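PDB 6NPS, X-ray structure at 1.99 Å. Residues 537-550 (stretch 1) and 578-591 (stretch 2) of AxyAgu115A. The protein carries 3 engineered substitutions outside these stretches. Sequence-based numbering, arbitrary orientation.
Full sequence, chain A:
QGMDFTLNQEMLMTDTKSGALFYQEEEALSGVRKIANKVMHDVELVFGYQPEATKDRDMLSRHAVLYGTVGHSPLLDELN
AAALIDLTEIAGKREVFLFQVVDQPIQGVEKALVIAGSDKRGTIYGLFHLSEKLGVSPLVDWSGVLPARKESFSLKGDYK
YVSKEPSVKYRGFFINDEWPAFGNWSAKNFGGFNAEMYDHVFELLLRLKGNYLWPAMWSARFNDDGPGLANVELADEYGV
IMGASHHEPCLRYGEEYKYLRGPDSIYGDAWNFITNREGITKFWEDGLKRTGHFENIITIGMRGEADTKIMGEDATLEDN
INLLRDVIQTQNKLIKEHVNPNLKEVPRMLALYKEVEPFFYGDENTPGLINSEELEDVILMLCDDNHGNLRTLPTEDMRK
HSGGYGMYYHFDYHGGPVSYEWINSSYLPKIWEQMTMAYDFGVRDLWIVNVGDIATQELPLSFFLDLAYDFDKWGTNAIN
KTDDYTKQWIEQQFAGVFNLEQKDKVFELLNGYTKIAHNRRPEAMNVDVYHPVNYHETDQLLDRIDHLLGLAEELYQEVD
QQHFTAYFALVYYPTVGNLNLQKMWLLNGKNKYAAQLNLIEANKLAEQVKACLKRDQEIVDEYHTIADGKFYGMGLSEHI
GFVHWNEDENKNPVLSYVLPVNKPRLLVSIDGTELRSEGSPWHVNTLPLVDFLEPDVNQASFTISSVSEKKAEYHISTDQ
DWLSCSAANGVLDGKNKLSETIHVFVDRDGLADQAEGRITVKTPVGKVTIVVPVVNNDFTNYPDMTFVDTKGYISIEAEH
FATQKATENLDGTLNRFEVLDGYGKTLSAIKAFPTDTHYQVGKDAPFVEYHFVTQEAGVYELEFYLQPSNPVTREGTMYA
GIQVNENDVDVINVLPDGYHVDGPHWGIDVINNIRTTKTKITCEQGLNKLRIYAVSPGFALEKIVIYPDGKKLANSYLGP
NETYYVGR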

ATOM      1  N   GLU A 537      -4.067   5.892  19.792  1.00 28.37           N
ATOM      2  CA  GLU A 537      -2.696   6.369  20.021  1.00 30.93           C
ATOM      3  C   GLU A 537      -2.392   7.587  19.158  1.00 32.81           C
ATOM      4  O   GLU A 537      -1.797   8.554  19.650  1.00 32.08           O
ATOM      5  CB  GLU A 537      -1.645   5.242  19.862  1.00 31.19           C
ATOM      6  CG  GLU A 537      -1.376   4.629  18.465  1.00 37.15           C
ATOM      7  CD  GLU A 537      -0.258   3.532  18.461  1.00 39.34           C
ATOM      8  OE1 GLU A 537       0.161   3.059  19.568  1.00 36.90           O
ATOM      9  OE2 GLU A 537       0.177   3.118  17.354  1.00 31.91           O
ATOM     10  N   THR A 538      -2.846   7.599  17.895  1.00 26.61           N
ATOM     11  CA  THR A 538      -2.617   8.769  17.057  1.00 24.06           C
ATOM     12  C   THR A 538      -3.327   9.999  17.591  1.00 29.69           C
ATOM     13  O   THR A 538      -2.727  11.069  17.713  1.00 31.01           O
ATOM     14  CB  THR A 538      -3.040   8.471  15.615  1.00 29.04           C
ATOM     15  OG1 THR A 538      -2.007   7.697  14.996  1.00 29.83           O
ATOM     16  CG2 THR A 538      -3.220   9.740  14.775  1.00 31.67           C
ATOM     17  N   ASP A 539      -4.622   9.883  17.924  1.00 30.72           N
ATOM     18  CA  ASP A 539      -5.342  11.073  18.367  1.00 32.94           C
ATOM     19  C   ASP A 539      -4.890  11.561  19.734  1.00 29.41           C
ATOM     20  O   ASP A 539      -4.895  12.775  19.995  1.00 29.10           O
ATOM     21  CB  ASP A 539      -6.852  10.791  18.370  1.00 45.56           C
ATOM     22  CG  ASP A 539      -7.422  10.716  16.939  1.00 65.65           C
ATOM     23  OD1 ASP A 539      -8.227   9.796  16.672  1.00 73.46           O
ATOM     24  OD2 ASP A 539      -7.048  11.555  16.079  1.00 67.52           O
ATOM     25  N   GLN A 540      -4.516  10.659  20.634  1.00 27.26           N
ATOM     26  CA  GLN A 540      -3.961  11.130  21.903  1.00 32.07           C
ATOM     27  C   GLN A 540      -2.648  11.891  21.689  1.00 28.21           C
ATOM     28  O   GLN A 540      -2.417  12.927  22.320  1.00 29.97           O
ATOM     29  CB  GLN A 540      -3.757   9.958  22.873  1.00 35.43           C
ATOM     30  CG  GLN A 540      -5.062   9.652  23.592  1.00 49.86           C
ATOM     31  CD  GLN A 540      -5.125   8.276  24.229  1.00 56.31           C
ATOM     32  OE1 GLN A 540      -4.115   7.563  24.344  1.00 58.15           O
ATOM     33  NE2 GLN A 540      -6.321   7.904  24.669  1.00 54.78           N
ATOM     34  N   LEU A 541      -1.771  11.400  20.811  1.00 29.64           N
ATOM     35  CA  LEU A 541      -0.517  12.129  20.579  1.00 26.08           C
ATOM     36  C   LEU A 541      -0.771  13.465  19.859  1.00 29.30           C
ATOM     37  O   LEU A 541      -0.203  14.498  20.237  1.00 28.44           O
ATOM     38  CB  LEU A 541       0.443  11.238  19.782  1.00 24.03           C
ATOM     39  CG  LEU A 541       1.823  11.802  19.454  1.00 28.49           C
ATOM     40  CD1 LEU A 541       2.441  12.383  20.771  1.00 27.59           C
ATOM     41  CD2 LEU A 541       2.702  10.685  18.891  1.00 27.98           C
ATOM     42  N   LEU A 542      -1.670  13.481  18.851  1.00 26.82           N
ATOM     43  CA  LEU A 542      -2.049  14.754  18.210  1.00 27.71           C
ATOM     44  C   LEU A 542      -2.565  15.775  19.220  1.00 32.20           C
ATOM     45  O   LEU A 542      -2.288  16.984  19.101  1.00 32.54           O
ATOM     46  CB  LEU A 542      -3.117  14.511  17.118  1.00 27.54           C
ATOM     47  CG  LEU A 542      -2.474  13.979  15.828  1.00 30.68           C
ATOM     48  CD1 LEU A 542      -3.547  13.427  14.875  1.00 39.12           C
ATOM     49  CD2 LEU A 542      -1.639  15.074  15.099  1.00 27.93           C
ATOM     50  N   ASP A 543      -3.363  15.321  20.194  1.00 32.16           N
ATOM     51  CA  ASP A 543      -3.892  16.246  21.186  1.00 35.33           C
ATOM     52  C   ASP A 543      -2.791  16.773  22.102  1.00 30.17           C
ATOM     53  O   ASP A 543      -2.795  17.956  22.445  1.00 33.12           O
ATOM     54  CB  ASP A 543      -4.989  15.576  22.004  1.00 40.80           C
ATOM     55  CG  ASP A 543      -6.234  15.310  21.187  1.00 63.12           C
ATOM     56  OD1 ASP A 543      -6.407  15.981  20.141  1.00 72.15           O
ATOM     57  OD2 ASP A 543      -7.033  14.426  21.593  1.00 72.22           O
ATOM     58  N   ARG A 544      -1.858  15.911  22.525  1.00 31.90           N
ATOM     59  CA  ARG A 544      -0.673  16.373  23.267  1.00 29.53           C
ATOM     60  C   ARG A 544       0.139  17.387  22.470  1.00 30.75           C
ATOM     61  O   ARG A 544       0.571  18.415  23.002  1.00 30.37           O
ATOM     62  CB  ARG A 544       0.212  15.180  23.637  1.00 37.65           C
ATOM     63  CG  ARG A 544      -0.198  14.473  24.924  1.00 53.40           C
ATOM     64  CD  ARG A 544       0.388  13.077  25.034  1.00 59.97           C
ATOM     65  NE  ARG A 544       1.822  13.096  25.327  1.00 64.54           N
ATOM     66  CZ  ARG A 544       2.675  12.147  24.941  1.00 58.94           C
ATOM     67  NH1 ARG A 544       2.232  11.107  24.247  1.00 61.75           N
ATOM     68  NH2 ARG A 544       3.961  12.234  25.251  1.00 48.87           N
ATOM     69  N   ILE A 545       0.409  17.083  21.197  1.00 27.15           N
ATOM     70  CA  ILE A 545       1.150  17.993  20.339  1.00 27.78           C
ATOM     71  C   ILE A 545       0.431  19.320  20.208  1.00 31.31           C
ATOM     72  O   ILE A 545       1.054  20.387  20.282  1.00 33.28           O
ATOM     73  CB  ILE A 545       1.380  17.346  18.955  1.00 28.79           C
ATOM     74  CG1 ILE A 545       2.389  16.218  19.089  1.00 25.51           C
ATOM     75  CG2 ILE A 545       1.793  18.414  17.931  1.00 31.43           C
ATOM     76  CD1 ILE A 545       2.554  15.349  17.789  1.00 27.57           C
ATOM     77  N   ASP A 546      -0.892  19.284  19.978  1.00 31.87           N
ATOM     78  CA  ASP A 546      -1.606  20.550  19.857  1.00 36.03           C
ATOM     79  C   ASP A 546      -1.561  21.327  21.169  1.00 32.89           C
ATOM     80  O   ASP A 546      -1.449  22.553  21.158  1.00 36.52           O
ATOM     81  CB  ASP A 546      -3.045  20.312  19.382  1.00 49.07           C
ATOM     82  CG  ASP A 546      -3.112  19.874  17.889  1.00 73.56           C
ATOM     83  OD1 ASP A 546      -4.146  19.283  17.502  1.00 82.26           O
ATOM     84  OD2 ASP A 546      -2.145  20.096  17.100  1.00 77.32           O
ATOM     85  N   HIS A 547      -1.581  20.643  22.304  1.00 28.97           N
ATOM     86  CA  HIS A 547      -1.458  21.363  23.567  1.00 30.41           C
ATOM     87  C   HIS A 547      -0.083  22.036  23.669  1.00 31.28           C
ATOM     88  O   HIS A 547       0.023  23.225  24.014  1.00 28.93           O
ATOM     89  CB  HIS A 547      -1.668  20.393  24.734  1.00 30.49           C
ATOM     90  CG  HIS A 547      -1.344  20.982  26.067  1.00 39.07           C
ATOM     91  ND1 HIS A 547      -2.050  22.035  26.596  1.00 40.77           N
ATOM     92  CD2 HIS A 547      -0.367  20.693  26.964  1.00 41.13           C
ATOM     93  CE1 HIS A 547      -1.528  22.369  27.762  1.00 41.65           C
ATOM     94  NE2 HIS A 547      -0.506  21.568  28.010  1.00 40.77           N
ATOM     95  N   LEU A 548       0.984  21.291  23.350  1.00 31.06           N
ATOM     96  CA  LEU A 548       2.351  21.839  23.448  1.00 30.24           C
ATOM     97  C   LEU A 548       2.602  22.968  22.433  1.00 32.14           C
ATOM     98  O   LEU A 548       3.176  24.003  22.791  1.00 32.49           O
ATOM     99  CB  LEU A 548       3.376  20.694  23.260  1.00 27.08           C
ATOM    100  CG  LEU A 548       3.302  19.631  24.382  1.00 27.67           C
ATOM    101  CD1 LEU A 548       4.122  18.406  24.066  1.00 32.63           C
ATOM    102  CD2 LEU A 548       3.676  20.217  25.749  1.00 27.12           C
ATOM    103  N   LEU A 549       2.225  22.783  21.151  1.00 34.51           N
ATOM    104  CA  LEU A 549       2.337  23.886  20.189  1.00 32.59           C
ATOM    105  C   LEU A 549       1.616  25.138  20.689  1.00 35.43           C
ATOM    106  O   LEU A 549       2.127  26.261  20.546  1.00 35.71           O
ATOM    107  CB  LEU A 549       1.782  23.475  18.821  1.00 32.43           C
ATOM    108  CG  LEU A 549       2.537  22.326  18.144  1.00 40.35           C
ATOM    109  CD1 LEU A 549       1.814  21.861  16.872  1.00 43.23           C
ATOM    110  CD2 LEU A 549       3.986  22.700  17.841  1.00 37.21           C
ATOM    111  N   GLY A 550       0.435  24.969  21.307  1.00 36.50           N
ATOM    112  CA  GLY A 550      -0.251  26.116  21.866  1.00 33.06           C
ATOM    113  C   GLY A 550       0.570  26.841  22.916  1.00 35.01           C
ATOM    114  O   GLY A 550       0.615  28.077  22.932  1.00 34.73           O
TER
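Stretch 2 (578-591) NLNLQKMWLLNGKN

Residues 578-591 form a helix that packs against the helix of residues 537-550 in a roughly antiparallel sense. Phi and psi stay near -60° and -45° along stretch 2, and i to i+4 backbone hydrogen bonds run through it, the one from Trp585 N to Leu581 O (3.3 Å) being weak. The N-to-C directions of the two helices enclose 147° (signed crossing angle -147°), and the axes approach to 10.1 Å. Because the directions are opposed, the start of stretch 2 meets the end of stretch 1: the CA atoms of Leu579 and Ile545, of Lys583 and Leu542, and of Leu586 and Thr538 each lie 6.3 Å apart.

The contact buries 661 Å² in total and is built from interlocking side chains. Leu586, an m,t rotamer pointing toward stretch 1, fills a hollow lined by Thr538, Leu541, Leu542 and Ile545. Its CD1 reaches Leu541 CD2 at 3.7 Å and Ile545 CD1 at 3.9 Å, while its CD2 lies 3.9 Å from Thr538 OG1. In return, Ile545 enters the space among Leu579, Gln582, Lys583 and Leu586, with its CD1 3.8 Å from Gln582 CB and its CG2 3.8 Å from Leu579 O. Leu542 starts out sideways, but its end turns into a pocket formed by Lys583, Leu586, Leu587 and Lys590; its CD2 lies 3.8 Å from Lys583 CG and its CD1 3.7 Å from Lys590 CD. Aliphatic portions of both lysines thus serve as walls for a leucine.

Lys583 is also a knob in its own right. Its fully extended chain, t at all four chi angles, lies among Leu542, Ile545, Asp546 and Leu549, and its NZ forms a long salt bridge with Asp546 OD2 at 3.7 Å. Nearer the start of stretch 2, Leu579 packs against Leu548 and Leu549, with Leu579 CD1 3.8 Å from Leu548 CD1 and Leu579 CB 4.1 Å from Leu549 CD2.

Towards the end of stretch 2, Lys590 packs its CG 3.9 Å from Thr538 CG2, then carries its charge to Asp539: NZ donates a hydrogen bond to Asp539 OD2 at 2.7 Å, within a salt bridge. One water spans the helices nearby, donating to Thr538 OG1 at 3.0 Å and to Leu586 O at 2.9 Å. Gly589 presents no side chain to stretch 1, whereas Met584 points away from it.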

ATOM      1  N   ASN A 578      10.408  19.647  15.979  1.00 25.67           N
ATOM      2  CA  ASN A 578      10.129  18.233  16.204  1.00 25.14           C
ATOM      3  C   ASN A 578       8.634  17.939  16.131  1.00 25.74           C
ATOM      4  O   ASN A 578       8.198  16.965  15.506  1.00 29.27           O
ATOM      5  CB  ASN A 578      10.633  17.832  17.592  1.00 29.13           C
ATOM      6  CG  ASN A 578      12.029  17.226  17.559  1.00 32.85           C
ATOM      7  OD1 ASN A 578      12.282  16.251  16.844  1.00 32.98           O
ATOM      8  ND2 ASN A 578      12.950  17.817  18.340  1.00 32.35           N
ATOM      9  N   LEU A 579       7.836  18.738  16.823  1.00 25.78           N
ATOM     10  CA  LEU A 579       6.446  18.341  16.981  1.00 28.89           C
ATOM     11  C   LEU A 579       5.614  18.649  15.744  1.00 28.39           C
ATOM     12  O   LEU A 579       4.649  17.926  15.467  1.00 26.03           O
ATOM     13  CB  LEU A 579       5.840  19.017  18.206  1.00 30.08           C
ATOM     14  CG  LEU A 579       6.495  18.542  19.511  1.00 33.61           C
ATOM     15  CD1 LEU A 579       5.643  19.005  20.644  1.00 30.97           C
ATOM     16  CD2 LEU A 579       6.633  17.029  19.573  1.00 31.96           C
ATOM     17  N   ASN A 580       5.936  19.717  15.009  1.00 28.21           N
ATOM     18  CA  ASN A 580       5.268  19.923  13.724  1.00 30.27           C
ATOM     19  C   ASN A 580       5.536  18.751  12.778  1.00 32.55           C
ATOM     20  O   ASN A 580       4.638  18.296  12.045  1.00 27.83           O
ATOM     21  CB  ASN A 580       5.728  21.231  13.103  1.00 27.80           C
ATOM     22  CG  ASN A 580       5.104  21.477  11.725  1.00 28.83           C
ATOM     23  OD1 ASN A 580       3.924  21.788  11.631  1.00 31.20           O
ATOM     24  ND2 ASN A 580       5.883  21.326  10.673  1.00 26.98           N
ATOM     25  N   LEU A 581       6.763  18.222  12.805  1.00 28.13           N
ATOM     26  CA  LEU A 581       7.079  17.088  11.936  1.00 28.19           C
ATOM     27  C   LEU A 581       6.317  15.830  12.357  1.00 27.83           C
ATOM     28  O   LEU A 581       5.834  15.078  11.495  1.00 29.12           O
ATOM     29  CB  LEU A 581       8.580  16.809  12.002  1.00 26.41           C
ATOM     30  CG  LEU A 581       9.040  15.654  11.101  1.00 35.94           C
ATOM     31  CD1 LEU A 581      10.455  16.007  10.676  1.00 39.10           C
ATOM     32  CD2 LEU A 581       9.077  14.334  11.879  1.00 32.43           C
ATOM     33  N   GLN A 582       6.252  15.548  13.670  1.00 26.37           N
ATOM     34  CA  GLN A 582       5.457  14.412  14.149  1.00 28.40           C
ATOM     35  C   GLN A 582       3.993  14.573  13.719  1.00 28.99           C
ATOM     36  O   GLN A 582       3.383  13.649  13.172  1.00 25.34           O
ATOM     37  CB  GLN A 582       5.537  14.295  15.667  1.00 26.87           C
ATOM     38  CG  GLN A 582       6.928  14.103  16.234  1.00 29.46           C
ATOM     39  CD  GLN A 582       7.332  12.648  16.269  1.00 33.73           C
ATOM     40  OE1 GLN A 582       6.480  11.767  16.383  1.00 35.20           O
ATOM     41  NE2 GLN A 582       8.633  12.383  16.156  1.00 32.28           N
ATOM     42  N   LYS A 583       3.436  15.767  13.930  1.00 28.58           N
ATOM     43  CA  LYS A 583       2.037  16.027  13.594  1.00 28.94           C
ATOM     44  C   LYS A 583       1.768  15.791  12.118  1.00 30.94           C
ATOM     45  O   LYS A 583       0.740  15.208  11.743  1.00 30.33           O
ATOM     46  CB  LYS A 583       1.703  17.456  13.975  1.00 26.96           C
ATOM     47  CG  LYS A 583       0.321  17.960  13.552  1.00 31.00           C
ATOM     48  CD  LYS A 583       0.192  19.414  14.050  1.00 35.42           C
ATOM     49  CE  LYS A 583      -1.105  20.101  13.605  1.00 41.30           C
ATOM     50  NZ  LYS A 583      -0.909  21.580  13.886  1.00 45.56           N
ATOM     51  N   MET A 584       2.668  16.272  11.268  1.00 27.00           N
ATOM     52  CA  MET A 584       2.523  16.111   9.830  1.00 30.67           C
ATOM     53  C   MET A 584       2.330  14.653   9.468  1.00 30.82           C
ATOM     54  O   MET A 584       1.444  14.311   8.682  1.00 29.46           O
ATOM     55  CB  MET A 584       3.756  16.655   9.110  1.00 30.43           C
ATOM     56  CG  MET A 584       3.687  16.463   7.589  1.00 30.12           C
ATOM     57  SD  MET A 584       5.214  17.120   6.819  1.00 35.13           S
ATOM     58  CE  MET A 584       6.385  15.859   7.286  1.00 32.61           C
ATOM     59  N   TRP A 585       3.181  13.786  10.009  1.00 26.60           N
ATOM     60  CA  TRP A 585       3.113  12.368   9.673  1.00 25.17           C
ATOM     61  C   TRP A 585       1.896  11.684  10.282  1.00 24.08           C
ATOM     62  O   TRP A 585       1.350  10.755   9.688  1.00 27.55           O
ATOM     63  CB  TRP A 585       4.384  11.670  10.134  1.00 26.10           C
ATOM     64  CG  TRP A 585       5.570  11.969   9.229  1.00 28.33           C
ATOM     65  CD1 TRP A 585       6.722  12.613   9.577  1.00 26.47           C
ATOM     66  CD2 TRP A 585       5.707  11.592   7.859  1.00 25.46           C
ATOM     67  NE1 TRP A 585       7.578  12.658   8.500  1.00 25.49           N
ATOM     68  CE2 TRP A 585       6.979  12.045   7.429  1.00 25.16           C
ATOM     69  CE3 TRP A 585       4.869  10.908   6.947  1.00 27.24           C
ATOM     70  CZ2 TRP A 585       7.454  11.843   6.125  1.00 24.59           C
ATOM     71  CZ3 TRP A 585       5.332  10.711   5.652  1.00 29.71           C
ATOM     72  CH2 TRP A 585       6.627  11.170   5.251  1.00 32.22           C
ATOM     73  N   LEU A 586       1.538  12.046  11.515  1.00 27.32           N
ATOM     74  CA  LEU A 586       0.359  11.490  12.152  1.00 26.93           C
ATOM     75  C   LEU A 586      -0.907  11.867  11.382  1.00 26.24           C
ATOM     76  O   LEU A 586      -1.772  11.013  11.165  1.00 27.19           O
ATOM     77  CB  LEU A 586       0.274  11.970  13.599  1.00 28.91           C
ATOM     78  CG  LEU A 586       1.382  11.429  14.504  1.00 30.90           C
ATOM     79  CD1 LEU A 586       1.333  12.198  15.813  1.00 28.68           C
ATOM     80  CD2 LEU A 586       1.196   9.988  14.746  1.00 27.78           C
ATOM     81  N   LEU A 587      -1.024  13.132  10.957  1.00 26.67           N
ATOM     82  CA  LEU A 587      -2.136  13.532  10.080  1.00 27.87           C
ATOM     83  C   LEU A 587      -2.108  12.800   8.748  1.00 28.26           C
ATOM     84  O   LEU A 587      -3.164  12.498   8.169  1.00 24.20           O
ATOM     85  CB  LEU A 587      -2.104  15.059   9.846  1.00 25.37           C
ATOM     86  CG  LEU A 587      -2.411  15.908  11.071  1.00 28.42           C
ATOM     87  CD1 LEU A 587      -2.064  17.331  10.759  1.00 33.60           C
ATOM     88  CD2 LEU A 587      -3.971  15.834  11.496  1.00 30.02           C
ATOM     89  N   ASN A 588      -0.910  12.581   8.183  1.00 26.58           N
ATOM     90  CA  ASN A 588      -0.812  11.831   6.939  1.00 26.39           C
ATOM     91  C   ASN A 588      -1.346  10.408   7.123  1.00 26.18           C
ATOM     92  O   ASN A 588      -1.983   9.848   6.213  1.00 28.08           O
ATOM     93  CB  ASN A 588       0.666  11.835   6.458  1.00 25.73           C
ATOM     94  CG  ASN A 588       0.870  11.200   5.085  1.00 33.75           C
ATOM     95  OD1 ASN A 588       1.963  10.689   4.804  1.00 34.19           O
ATOM     96  ND2 ASN A 588      -0.132  11.273   4.209  1.00 33.97           N
ATOM     97  N   GLY A 589      -1.065   9.799   8.274  1.00 26.93           N
ATOM     98  CA  GLY A 589      -1.648   8.496   8.570  1.00 27.43           C
ATOM     99  C   GLY A 589      -3.175   8.522   8.611  1.00 28.87           C
ATOM    100  O   GLY A 589      -3.826   7.643   8.053  1.00 25.35           O
ATOM    101  N   LYS A 590      -3.763   9.536   9.248  1.00 27.60           N
ATOM    102  CA  LYS A 590      -5.229   9.647   9.231  1.00 28.36           C
ATOM    103  C   LYS A 590      -5.749   9.898   7.822  1.00 29.51           C
ATOM    104  O   LYS A 590      -6.766   9.312   7.424  1.00 27.58           O
ATOM    105  CB  LYS A 590      -5.687  10.760  10.166  1.00 28.87           C
ATOM    106  CG  LYS A 590      -5.390  10.486  11.654  1.00 34.78           C
ATOM    107  CD  LYS A 590      -5.802  11.702  12.510  1.00 38.49           C
ATOM    108  CE  LYS A 590      -7.239  11.981  12.296  1.00 43.14           C
ATOM    109  NZ  LYS A 590      -7.879  12.080  13.613  1.00 49.48           N
ATOM    110  N   ASN A 591      -5.028  10.728   7.044  1.00 29.76           N
ATOM    111  CA  ASN A 591      -5.425  11.049   5.674  1.00 30.08           C
ATOM    112  C   ASN A 591      -5.475   9.797   4.820  1.00 34.35           C
ATOM    113  O   ASN A 591      -6.469   9.524   4.130  1.00 30.43           O
ATOM    114  CB  ASN A 591      -4.436  12.069   5.083  1.00 27.72           C
ATOM    115  CG  ASN A 591      -4.469  12.109   3.550  1.00 29.65           C
ATOM    116  OD1 ASN A 591      -3.487  11.724   2.886  1.00 32.50           O
ATOM    117  ND2 ASN A 591      -5.602  12.551   2.978  1.00 28.43           N
TER
HETATM  118  O   HOH W   1      -1.555   8.252  12.076  1.00 32.06           O